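Local coordinates for protein C2 toxin component I (PDB 2J3Z) that catalyses the ADP-ribosylation of actin as the enzymatic component of the binary C2 toxin of Clostridium botulinum, at residues 295-300 with 367-372; 335-340 with 401-406; 394-399 with 425-430. The protein carries 1 engineered substitution. One frame throughout, in Å; residues are numbered along the deposited sequence.

Contact 1. Residues 295-300 with 367-372; sequences LIAYRR and LRLSEG. With SO4 (sulfate ion), chain M.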
loop_
_atom_site.group_PDB
_atom_site.type_symbol
_atom_site.label_atom_id
_atom_site.label_comp_id
_atom_site.label_asym_id
_atom_site.label_seq_id
_atom_site.Cartn_x
_atom_site.Cartn_y
_atom_site.Cartn_z
ATOM N N LEU A 295 -5.665 -5.880 9.284
ATOM C CA LEU A 295 -5.503 -4.484 8.886
ATOM C C LEU A 295 -4.054 -4.045 8.674
ATOM O O LEU A 295 -3.110 -4.760 9.005
ATOM C CB LEU A 295 -6.164 -3.552 9.895
ATOM C CG LEU A 295 -5.344 -3.297 11.162
ATOM C CD1 LEU A 295 -5.679 -1.933 11.698
ATOM C CD2 LEU A 295 -5.595 -4.404 12.185
ATOM N N ILE A 296 -3.906 -2.848 8.119
ATOM C CA ILE A 296 -2.600 -2.273 7.904
ATOM C C ILE A 296 -2.249 -1.294 9.037
ATOM O O ILE A 296 -3.063 -0.417 9.427
ATOM C CB ILE A 296 -2.490 -1.594 6.518
ATOM C CG1 ILE A 296 -3.008 -2.524 5.413
ATOM C CG2 ILE A 296 -1.068 -1.180 6.236
ATOM C CD1 ILE A 296 -2.099 -3.722 5.118
ATOM N N ALA A 297 -1.042 -1.482 9.572
ATOM C CA ALA A 297 -0.479 -0.579 10.552
ATOM C C ALA A 297 0.928 -0.279 10.054
ATOM O O ALA A 297 1.464 -0.993 9.212
ATOM C CB ALA A 297 -0.485 -1.180 11.926
ATOM N N TYR A 298 1.501 0.800 10.559
ATOM C CA TYR A 298 2.742 1.359 10.032
ATOM C C TYR A 298 3.831 1.481 11.083
ATOM O O TYR A 298 3.557 1.822 12.249
ATOM C CB TYR A 298 2.441 2.755 9.468
ATOM C CG TYR A 298 1.605 2.696 8.219
ATOM C CD1 TYR A 298 0.216 2.794 8.264
ATOM C CD2 TYR A 298 2.214 2.518 6.980
ATOM C CE1 TYR A 298 -0.542 2.721 7.086
ATOM C CE2 TYR A 298 1.483 2.469 5.818
ATOM C CZ TYR A 298 0.115 2.562 5.853
ATOM O OH TYR A 298 -0.569 2.495 4.642
ATOM N N ARG A 299 5.060 1.246 10.643
ATOM C CA ARG A 299 6.236 1.434 11.476
ATOM C C ARG A 299 7.330 2.054 10.624
ATOM O O ARG A 299 7.900 1.393 9.763
ATOM C CB ARG A 299 6.721 0.088 12.046
ATOM C CG ARG A 299 7.869 0.191 12.992
ATOM C CD ARG A 299 8.179 -1.175 13.685
ATOM N NE ARG A 299 9.506 -1.105 14.308
ATOM C CZ ARG A 299 9.790 -0.496 15.459
ATOM N NH1 ARG A 299 11.041 -0.480 15.895
ATOM N NH2 ARG A 299 8.836 0.095 16.162
ATOM N N ARG A 300 7.620 3.325 10.854
ATOM C CA ARG A 300 8.730 3.973 10.171
ATOM C C ARG A 300 10.014 3.710 10.960
ATOM O O ARG A 300 10.043 3.865 12.200
ATOM C CB ARG A 300 8.459 5.480 10.011
ATOM C CG ARG A 300 7.344 5.832 9.001
ATOM C CD ARG A 300 7.179 7.337 8.828
ATOM N NE ARG A 300 6.408 7.651 7.614
ATOM C CZ ARG A 300 6.941 8.032 6.445
ATOM N NH1 ARG A 300 8.260 8.190 6.308
ATOM N NH2 ARG A 300 6.141 8.270 5.401
ATOM N N LEU A 367 2.420 -2.965 7.292
ATOM C CA LEU A 367 2.320 -4.272 7.931
ATOM C C LEU A 367 0.919 -4.787 7.913
ATOM O O LEU A 367 0.015 -4.139 8.409
ATOM C CB LEU A 367 2.759 -4.166 9.396
ATOM C CG LEU A 367 4.198 -4.387 9.882
ATOM C CD1 LEU A 367 5.293 -4.572 8.808
ATOM C CD2 LEU A 367 4.554 -3.287 10.835
ATOM N N ARG A 368 0.757 -5.972 7.348
ATOM C CA ARG A 368 -0.509 -6.649 7.374
ATOM C C ARG A 368 -0.548 -7.426 8.672
ATOM O O ARG A 368 0.181 -8.417 8.841
ATOM C CB ARG A 368 -0.679 -7.600 6.174
ATOM C CG ARG A 368 -2.105 -8.175 6.084
ATOM C CD ARG A 368 -2.370 -9.134 4.912
ATOM N NE ARG A 368 -2.058 -8.518 3.623
ATOM C CZ ARG A 368 -1.285 -9.074 2.678
ATOM N NH1 ARG A 368 -1.050 -8.436 1.523
ATOM N NH2 ARG A 368 -0.754 -10.278 2.871
ATOM N N LEU A 369 -1.396 -6.972 9.588
ATOM C CA LEU A 369 -1.598 -7.722 10.810
ATOM C C LEU A 369 -2.801 -8.607 10.600
ATOM O O LEU A 369 -3.876 -8.100 10.308
ATOM C CB LEU A 369 -1.821 -6.770 11.984
ATOM C CG LEU A 369 -0.839 -5.608 12.081
ATOM C CD1 LEU A 369 -1.294 -4.582 13.151
ATOM C CD2 LEU A 369 0.651 -6.051 12.243
ATOM N N SER A 370 -2.609 -9.925 10.741
ATOM C CA SER A 370 -3.678 -10.918 10.618
ATOM C C SER A 370 -4.575 -10.854 11.826
ATOM O O SER A 370 -4.108 -10.543 12.905
ATOM C CB SER A 370 -3.112 -12.351 10.598
ATOM O OG SER A 370 -2.290 -12.581 9.482
ATOM N N GLU A 371 -5.854 -11.170 11.632
ATOM C CA GLU A 371 -6.753 -11.476 12.729
ATOM C C GLU A 371 -6.122 -12.552 13.583
ATOM O O GLU A 371 -5.646 -13.560 13.063
ATOM C CB GLU A 371 -8.091 -12.021 12.242
ATOM C CG GLU A 371 -8.950 -12.464 13.405
ATOM C CD GLU A 371 -10.345 -12.888 13.018
ATOM O OE1 GLU A 371 -11.092 -13.265 13.956
ATOM O OE2 GLU A 371 -10.706 -12.849 11.810
ATOM N N GLY A 372 -6.131 -12.329 14.891
ATOM C CA GLY A 372 -5.532 -13.266 15.830
ATOM C C GLY A 372 -4.169 -12.806 16.301
ATOM O O GLY A 372 -3.680 -13.306 17.316
HETATM S S SO4 M . 11.949 1.542 18.861
HETATM O O1 SO4 M . 12.389 0.317 18.199
HETATM O O2 SO4 M . 11.863 2.668 17.921
HETATM O O3 SO4 M . 10.605 1.314 19.415
HETATM O O4 SO4 M . 12.919 1.913 19.893
#
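Leu295 to Ala297 pair antiparallel with Leu367 to Leu369, the strand axes approaching to 4.8 Å with their directions 135° apart, well short of straight antiparallel. The ladder belongs to the five-stranded mixed sheet in the ADP-ribosyltransferase fold, where strand 295-301 is an outermost member beside strand 363-369. Two hydrogen-bonded pairs flank one non-hydrogen-bonded pair. Leu369 N donates to Leu295 O at 2.9 Å and Leu295 N returns a bond to Leu369 O; Ala297 and Leu367 exchange the same two bonds. Between them Ile296 CA sends a C-H toward Leu367 O at 3.3 Å.

Alternation along the strands sorts the side chains. Leu295, Ala297, Leu367 and Leu369 share one face, where the CD1 methyl of Leu369 reaches across to Ala297 CB at 3.7 Å and more loosely to Leu295 CD2 at 4.4 Å. Leu369 gets there because CG lies anti to its carbonyl carbon (chi1 -47°). On the other face Ile296 CD1 rests 4.0 Å from Arg368 CA, while the Arg368 guanidinium turns to Glu218 in a salt bridge and to Gln139 in a hydrogen bond.

Arg299 lies beyond the ladder, its CB 4.2 Å from Leu367 CD2. Its position on this first strand, with NH2 bonded to Ser348 O, is consistent with the arginine of the R-S-E signature, which in relatives lines the NAD pocket. The extended chain carries the guanidinium to a sulfate, probably from the crystallisation liquor and also bound by Arg265. The anion sits at the edge of the group, in its plane, and Arg299 NH1 donates to sulfate O1 at 2.8 Å, with 152° at the hydrogen.

Contact 2. Residues 335-340 with 401-406; sequences KWTGKE and FRITPI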
loop_
_atom_site.group_PDB
_atom_site.type_symbol
_atom_site.label_atom_id
_atom_site.label_comp_id
_atom_site.label_asym_id
_atom_site.label_seq_id
_atom_site.Cartn_x
_atom_site.Cartn_y
_atom_site.Cartn_z
ATOM N N LYS A 335 17.563 -6.937 -2.997
ATOM C CA LYS A 335 18.109 -7.590 -1.826
ATOM C C LYS A 335 17.017 -7.937 -0.811
ATOM O O LYS A 335 17.083 -8.992 -0.188
ATOM C CB LYS A 335 19.200 -6.727 -1.180
ATOM C CG LYS A 335 19.802 -7.342 0.053
ATOM C CD LYS A 335 20.889 -6.478 0.671
ATOM C CE LYS A 335 21.326 -7.071 2.007
ATOM N NZ LYS A 335 22.385 -6.272 2.702
ATOM N N TRP A 336 16.027 -7.068 -0.640
ATOM C CA TRP A 336 15.090 -7.223 0.484
ATOM C C TRP A 336 13.691 -7.824 0.215
ATOM O O TRP A 336 13.045 -8.312 1.153
ATOM C CB TRP A 336 15.002 -5.913 1.277
ATOM C CG TRP A 336 16.271 -5.669 2.039
ATOM C CD1 TRP A 336 17.287 -4.821 1.690
ATOM C CD2 TRP A 336 16.679 -6.303 3.259
ATOM N NE1 TRP A 336 18.297 -4.879 2.618
ATOM C CE2 TRP A 336 17.952 -5.779 3.596
ATOM C CE3 TRP A 336 16.085 -7.249 4.120
ATOM C CZ2 TRP A 336 18.647 -6.175 4.746
ATOM C CZ3 TRP A 336 16.783 -7.648 5.267
ATOM C CH2 TRP A 336 18.048 -7.102 5.566
ATOM N N THR A 337 13.232 -7.808 -1.041
ATOM C CA THR A 337 11.945 -8.439 -1.365
ATOM C C THR A 337 12.012 -9.934 -1.028
ATOM O O THR A 337 12.926 -10.633 -1.465
ATOM C CB THR A 337 11.474 -8.167 -2.828
ATOM O OG1 THR A 337 11.373 -6.740 -3.047
ATOM C CG2 THR A 337 10.098 -8.777 -3.072
ATOM N N GLY A 338 11.053 -10.392 -0.219
ATOM C CA GLY A 338 10.975 -11.787 0.219
ATOM C C GLY A 338 11.715 -12.102 1.515
ATOM O O GLY A 338 11.667 -13.233 1.985
ATOM N N LYS A 339 12.403 -11.116 2.093
ATOM C CA LYS A 339 13.186 -11.337 3.308
ATOM C C LYS A 339 12.355 -11.116 4.564
ATOM O O LYS A 339 11.363 -10.382 4.560
ATOM C CB LYS A 339 14.426 -10.429 3.337
ATOM C CG LYS A 339 15.362 -10.604 2.168
ATOM C CD LYS A 339 16.609 -11.315 2.567
ATOM C CE LYS A 339 17.676 -11.319 1.443
ATOM N NZ LYS A 339 19.032 -11.677 2.016
ATOM N N GLU A 340 12.773 -11.761 5.643
ATOM C CA GLU A 340 12.096 -11.645 6.929
ATOM C C GLU A 340 12.911 -10.780 7.873
ATOM O O GLU A 340 14.128 -11.018 8.055
ATOM C CB GLU A 340 11.925 -13.032 7.546
ATOM C CG GLU A 340 11.138 -14.022 6.670
ATOM C CD GLU A 340 11.546 -15.462 6.911
ATOM O OE1 GLU A 340 11.998 -15.789 8.042
ATOM O OE2 GLU A 340 11.421 -16.278 5.967
ATOM N N PHE A 401 6.935 -8.575 1.084
ATOM C CA PHE A 401 6.455 -9.086 -0.208
ATOM C C PHE A 401 6.511 -8.031 -1.349
ATOM O O PHE A 401 6.409 -8.393 -2.516
ATOM C CB PHE A 401 5.076 -9.766 -0.096
ATOM C CG PHE A 401 3.940 -8.842 0.314
ATOM C CD1 PHE A 401 3.068 -8.311 -0.644
ATOM C CD2 PHE A 401 3.715 -8.535 1.665
ATOM C CE1 PHE A 401 2.025 -7.471 -0.278
ATOM C CE2 PHE A 401 2.668 -7.685 2.059
ATOM C CZ PHE A 401 1.814 -7.157 1.075
ATOM N N ARG A 402 6.696 -6.758 -1.022
ATOM C CA ARG A 402 6.738 -5.712 -2.053
ATOM C C ARG A 402 7.386 -4.443 -1.526
ATOM O O ARG A 402 7.132 -4.063 -0.385
ATOM C CB ARG A 402 5.320 -5.373 -2.572
ATOM C CG ARG A 402 5.282 -4.324 -3.670
ATOM C CD ARG A 402 3.884 -4.113 -4.210
ATOM N NE ARG A 402 3.045 -3.403 -3.253
ATOM C CZ ARG A 402 1.808 -2.997 -3.491
ATOM N NH1 ARG A 402 1.247 -3.233 -4.670
ATOM N NH2 ARG A 402 1.136 -2.343 -2.547
ATOM N N ILE A 403 8.204 -3.794 -2.355
ATOM C CA ILE A 403 8.893 -2.557 -1.970
ATOM C C ILE A 403 8.687 -1.473 -3.033
ATOM O O ILE A 403 9.089 -1.640 -4.187
ATOM C CB ILE A 403 10.415 -2.769 -1.664
ATOM C CG1 ILE A 403 10.594 -3.765 -0.523
ATOM C CG2 ILE A 403 11.079 -1.453 -1.308
ATOM C CD1 ILE A 403 11.926 -4.480 -0.462
ATOM N N THR A 404 8.050 -0.380 -2.618
ATOM C CA THR A 404 7.602 0.636 -3.533
ATOM C C THR A 404 8.227 1.979 -3.170
ATOM O O THR A 404 7.965 2.513 -2.070
ATOM C CB THR A 404 6.036 0.782 -3.549
ATOM O OG1 THR A 404 5.435 -0.449 -3.989
ATOM C CG2 THR A 404 5.589 1.971 -4.469
ATOM N N PRO A 405 9.076 2.502 -4.079
ATOM C CA PRO A 405 9.744 3.775 -3.852
ATOM C C PRO A 405 8.740 4.886 -3.990
ATOM O O PRO A 405 7.823 4.802 -4.811
ATOM C CB PRO A 405 10.792 3.853 -4.976
ATOM C CG PRO A 405 10.851 2.479 -5.588
ATOM C CD PRO A 405 9.481 1.901 -5.370
ATOM N N ILE A 406 8.924 5.912 -3.167
ATOM C CA ILE A 406 8.070 7.077 -3.191
ATOM C C ILE A 406 8.899 8.336 -3.018
ATOM O O ILE A 406 10.080 8.272 -2.684
ATOM C CB ILE A 406 6.984 7.035 -2.061
ATOM C CG1 ILE A 406 7.617 6.973 -0.645
ATOM C CG2 ILE A 406 5.974 5.911 -2.300
ATOM C CD1 ILE A 406 6.640 7.413 0.455
HETATM O O HOH W 1 9.155 -5.513 -4.625
#
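The side chains of Thr337 and Ile403 pass alongside one another, running opposite ways, where helix 326-336 ends against strand 397-411, a helix-to-sheet join made through a type II beta turn from Trp336 to Lys339. The first shell is small, 175 Å² in all, and made of van der Waals contacts, one wholly apolar and the others methyl against oxygen. The CD1 methyl of Ile403, whose side chain leaves the strand toward the turn, lies 3.5 Å from Thr337 OG1 and 3.8 Å from Trp336 CB. On the other branch of the threonine, CG2 lies 3.8 Å from Phe401 O. Both approaches follow from chi1 of -58° at Thr337, which sets CG2 anti to the backbone N and keeps OG1 beside it.

Between the two segments the polar link runs through water; next to them Gly338 and Lys339 bond directly to the backbone of Ile400. Water 1 donates to Thr337 OG1 at 3.0 Å and accepts from Ile403 N at 3.0 Å. The threonine's bond to Ile333 O, in the last turn of the helix, sets where the hydroxyl proton points.

Farther out, the turn is closed by Lys339 N bonding to Trp336 O at 3.0 Å, with Gly338 in its third position at phi 90°. Across the hairpin Asp422 is matched by two residues, Phe401 and Arg402, the signature of a classic beta bulge; Arg402 also makes a salt bridge to Asp422 and bonds to Glu108 O. At the centre of the join, Ile403 CD1 comes within 3.6 Å of Thr337 N.

Contact 3. Residues 394-399 with 425-430; sequences KNSTFK and GIQNKE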
loop_
_atom_site.group_PDB
_atom_site.type_symbol
_atom_site.label_atom_id
_atom_site.label_comp_id
_atom_site.label_asym_id
_atom_site.label_seq_id
_atom_site.Cartn_x
_atom_site.Cartn_y
_atom_site.Cartn_z
ATOM N N LYS A 394 6.609 -9.075 21.217
ATOM C CA LYS A 394 7.994 -9.486 20.922
ATOM C C LYS A 394 7.999 -10.699 19.954
ATOM O O LYS A 394 7.004 -11.404 19.861
ATOM C CB LYS A 394 8.719 -9.825 22.215
ATOM C CG LYS A 394 8.264 -11.134 22.835
ATOM C CD LYS A 394 8.983 -11.360 24.119
ATOM C CE LYS A 394 8.707 -12.726 24.645
ATOM N NZ LYS A 394 7.309 -12.785 25.102
ATOM N N ASN A 395 9.096 -10.889 19.216
ATOM C CA ASN A 395 9.215 -11.947 18.185
ATOM C C ASN A 395 8.201 -11.865 17.050
ATOM O O ASN A 395 7.787 -12.897 16.511
ATOM C CB ASN A 395 9.223 -13.368 18.786
ATOM C CG ASN A 395 10.401 -13.605 19.703
ATOM O OD1 ASN A 395 10.223 -13.982 20.854
ATOM N ND2 ASN A 395 11.610 -13.355 19.210
ATOM N N SER A 396 7.812 -10.643 16.686
ATOM C CA SER A 396 6.989 -10.465 15.504
ATOM C C SER A 396 7.886 -10.293 14.258
ATOM O O SER A 396 8.673 -9.344 14.169
ATOM C CB SER A 396 6.045 -9.282 15.701
ATOM O OG SER A 396 5.064 -9.642 16.651
ATOM N N THR A 397 7.801 -11.232 13.323
ATOM C CA THR A 397 8.582 -11.167 12.081
ATOM C C THR A 397 7.816 -10.369 11.009
ATOM O O THR A 397 6.584 -10.452 10.919
ATOM C CB THR A 397 8.896 -12.587 11.561
ATOM O OG1 THR A 397 9.766 -13.248 12.491
ATOM C CG2 THR A 397 9.563 -12.552 10.187
ATOM N N PHE A 398 8.550 -9.593 10.222
ATOM C CA PHE A 398 7.950 -8.845 9.132
ATOM C C PHE A 398 8.435 -9.524 7.856
ATOM O O PHE A 398 9.615 -9.409 7.529
ATOM C CB PHE A 398 8.382 -7.370 9.143
ATOM C CG PHE A 398 8.042 -6.614 10.424
ATOM C CD1 PHE A 398 8.751 -5.458 10.765
ATOM C CD2 PHE A 398 7.020 -7.038 11.286
ATOM C CE1 PHE A 398 8.442 -4.726 11.957
ATOM C CE2 PHE A 398 6.720 -6.335 12.459
ATOM C CZ PHE A 398 7.427 -5.165 12.793
ATOM N N LYS A 399 7.557 -10.237 7.145
ATOM C CA LYS A 399 7.981 -10.869 5.870
ATOM C C LYS A 399 7.625 -9.999 4.685
ATOM O O LYS A 399 6.452 -9.843 4.379
ATOM C CB LYS A 399 7.406 -12.271 5.663
ATOM C CG LYS A 399 7.960 -12.940 4.405
ATOM C CD LYS A 399 7.706 -14.429 4.393
ATOM C CE LYS A 399 8.031 -15.068 3.021
ATOM N NZ LYS A 399 9.513 -15.177 2.765
ATOM N N GLY A 425 3.022 -9.296 9.075
ATOM C CA GLY A 425 3.409 -9.622 10.436
ATOM C C GLY A 425 3.193 -11.101 10.636
ATOM O O GLY A 425 2.083 -11.576 10.435
ATOM N N ILE A 426 4.254 -11.822 11.007
ATOM C CA ILE A 426 4.226 -13.292 11.226
ATOM C C ILE A 426 4.727 -13.591 12.641
ATOM O O ILE A 426 5.759 -13.042 13.064
ATOM C CB ILE A 426 5.130 -14.067 10.230
ATOM C CG1 ILE A 426 4.797 -13.714 8.771
ATOM C CG2 ILE A 426 4.974 -15.556 10.428
ATOM C CD1 ILE A 426 5.495 -14.602 7.721
ATOM N N GLN A 427 4.010 -14.446 13.370
ATOM C CA GLN A 427 4.400 -14.792 14.744
ATOM C C GLN A 427 4.552 -16.308 14.941
ATOM O O GLN A 427 3.588 -17.035 15.178
ATOM C CB GLN A 427 3.443 -14.154 15.778
ATOM C CG GLN A 427 3.332 -12.590 15.696
ATOM C CD GLN A 427 2.138 -12.002 16.475
ATOM O OE1 GLN A 427 1.154 -12.684 16.720
ATOM N NE2 GLN A 427 2.241 -10.734 16.864
ATOM N N ASN A 428 5.794 -16.769 14.800
ATOM C CA ASN A 428 6.191 -18.123 15.136
ATOM C C ASN A 428 6.491 -17.944 16.615
ATOM O O ASN A 428 7.538 -17.419 17.037
ATOM C CB ASN A 428 7.406 -18.541 14.327
ATOM C CG ASN A 428 7.350 -18.066 12.884
ATOM O OD1 ASN A 428 8.155 -17.228 12.478
ATOM N ND2 ASN A 428 6.409 -18.596 12.103
ATOM N N LYS A 429 5.528 -18.372 17.411
ATOM C CA LYS A 429 5.237 -17.629 18.615
ATOM C C LYS A 429 5.017 -18.456 19.826
ATOM O O LYS A 429 3.953 -19.066 19.970
ATOM C CB LYS A 429 3.983 -16.761 18.323
ATOM C CG LYS A 429 3.021 -16.404 19.466
ATOM C CD LYS A 429 1.654 -16.038 18.887
ATOM C CE LYS A 429 0.963 -17.202 18.138
ATOM N NZ LYS A 429 -0.193 -16.727 17.311
ATOM N N GLU A 430 6.018 -18.489 20.702
ATOM C CA GLU A 430 5.691 -18.738 22.089
ATOM C C GLU A 430 5.176 -17.385 22.578
ATOM O O GLU A 430 5.733 -16.324 22.214
ATOM C CB GLU A 430 6.876 -19.198 22.924
ATOM C CG GLU A 430 6.446 -19.399 24.364
ATOM C CD GLU A 430 7.555 -19.788 25.314
ATOM O OE1 GLU A 430 7.256 -19.826 26.525
ATOM O OE2 GLU A 430 8.699 -20.061 24.870
#
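Thr397 and Ile426 form an antiparallel hydrogen-bonded pair at the open end of the beta hairpin made by strands 397-411 and 414-426. Its backbone bonds are both short: Thr397 N donates to Ile426 O at 2.7 Å, and Ile426 N donates to Thr397 O at 2.7 Å. Thr397 O also receives a C-H from Gly425 CA at 3.3 Å. The next pair, Phe398 with Gly425, is non-hydrogen-bonded, with CA atoms 4.8 Å apart.

Side-chain hydrogen bonding continues the junction beyond the ladder. Gln427 NE2 donates to Ser396 OG at 3.0 Å, with 159° at the hydrogen and the hydroxyl close to the amide plane. The serine hydroxyl is bonded in turn to Asn393 O. At the other end of the amide, Gln427 OE1 accepts from Ile374 N, so the amide is gripped at both ends, which restricts its flip.

Apolar contact comes from the side chains of Ile426 and Lys399, which run alongside each other in a common direction. Ile426 CD1 touches Lys399 CB at 3.6 Å and runs on to CD of the same chain at 4.0 Å. A bend at chi4 (74°) turns the ammonium aside, to Gly338 O in the turn that follows helix 326-336.

Strand 340-341 borders the hairpin on the Phe398 side, through backbone bonds between Phe398 and Ile341, while strand 363-369 lies against the other hairpin strand, where Gly425 and Arg368 share a backbone hydrogen bond.

How the contacts relate
All three contacts meet in one five-stranded sheet. Contacts 1 and 2 are buried, whereas contact 3 is at the surface, its centre about 20 Å from that of the chain. Contact 1 joins strand 295-301 to strand 363-369, and contact 3 joins the hairpin strands, one of which neighbours 363-369; both rely on backbone ladders. Contact 2 shares strand 397-411 with contact 3 but meets a helix end, so between its two segments methyl packing and one bridging water take the place of a ladder, and the direct bonds fall at neighbouring residues such as Lys399. Leu367 CD1 packs on Phe398 CG at 3.8 Å, linking contacts 1 and 3, and Arg368 packs on Phe401.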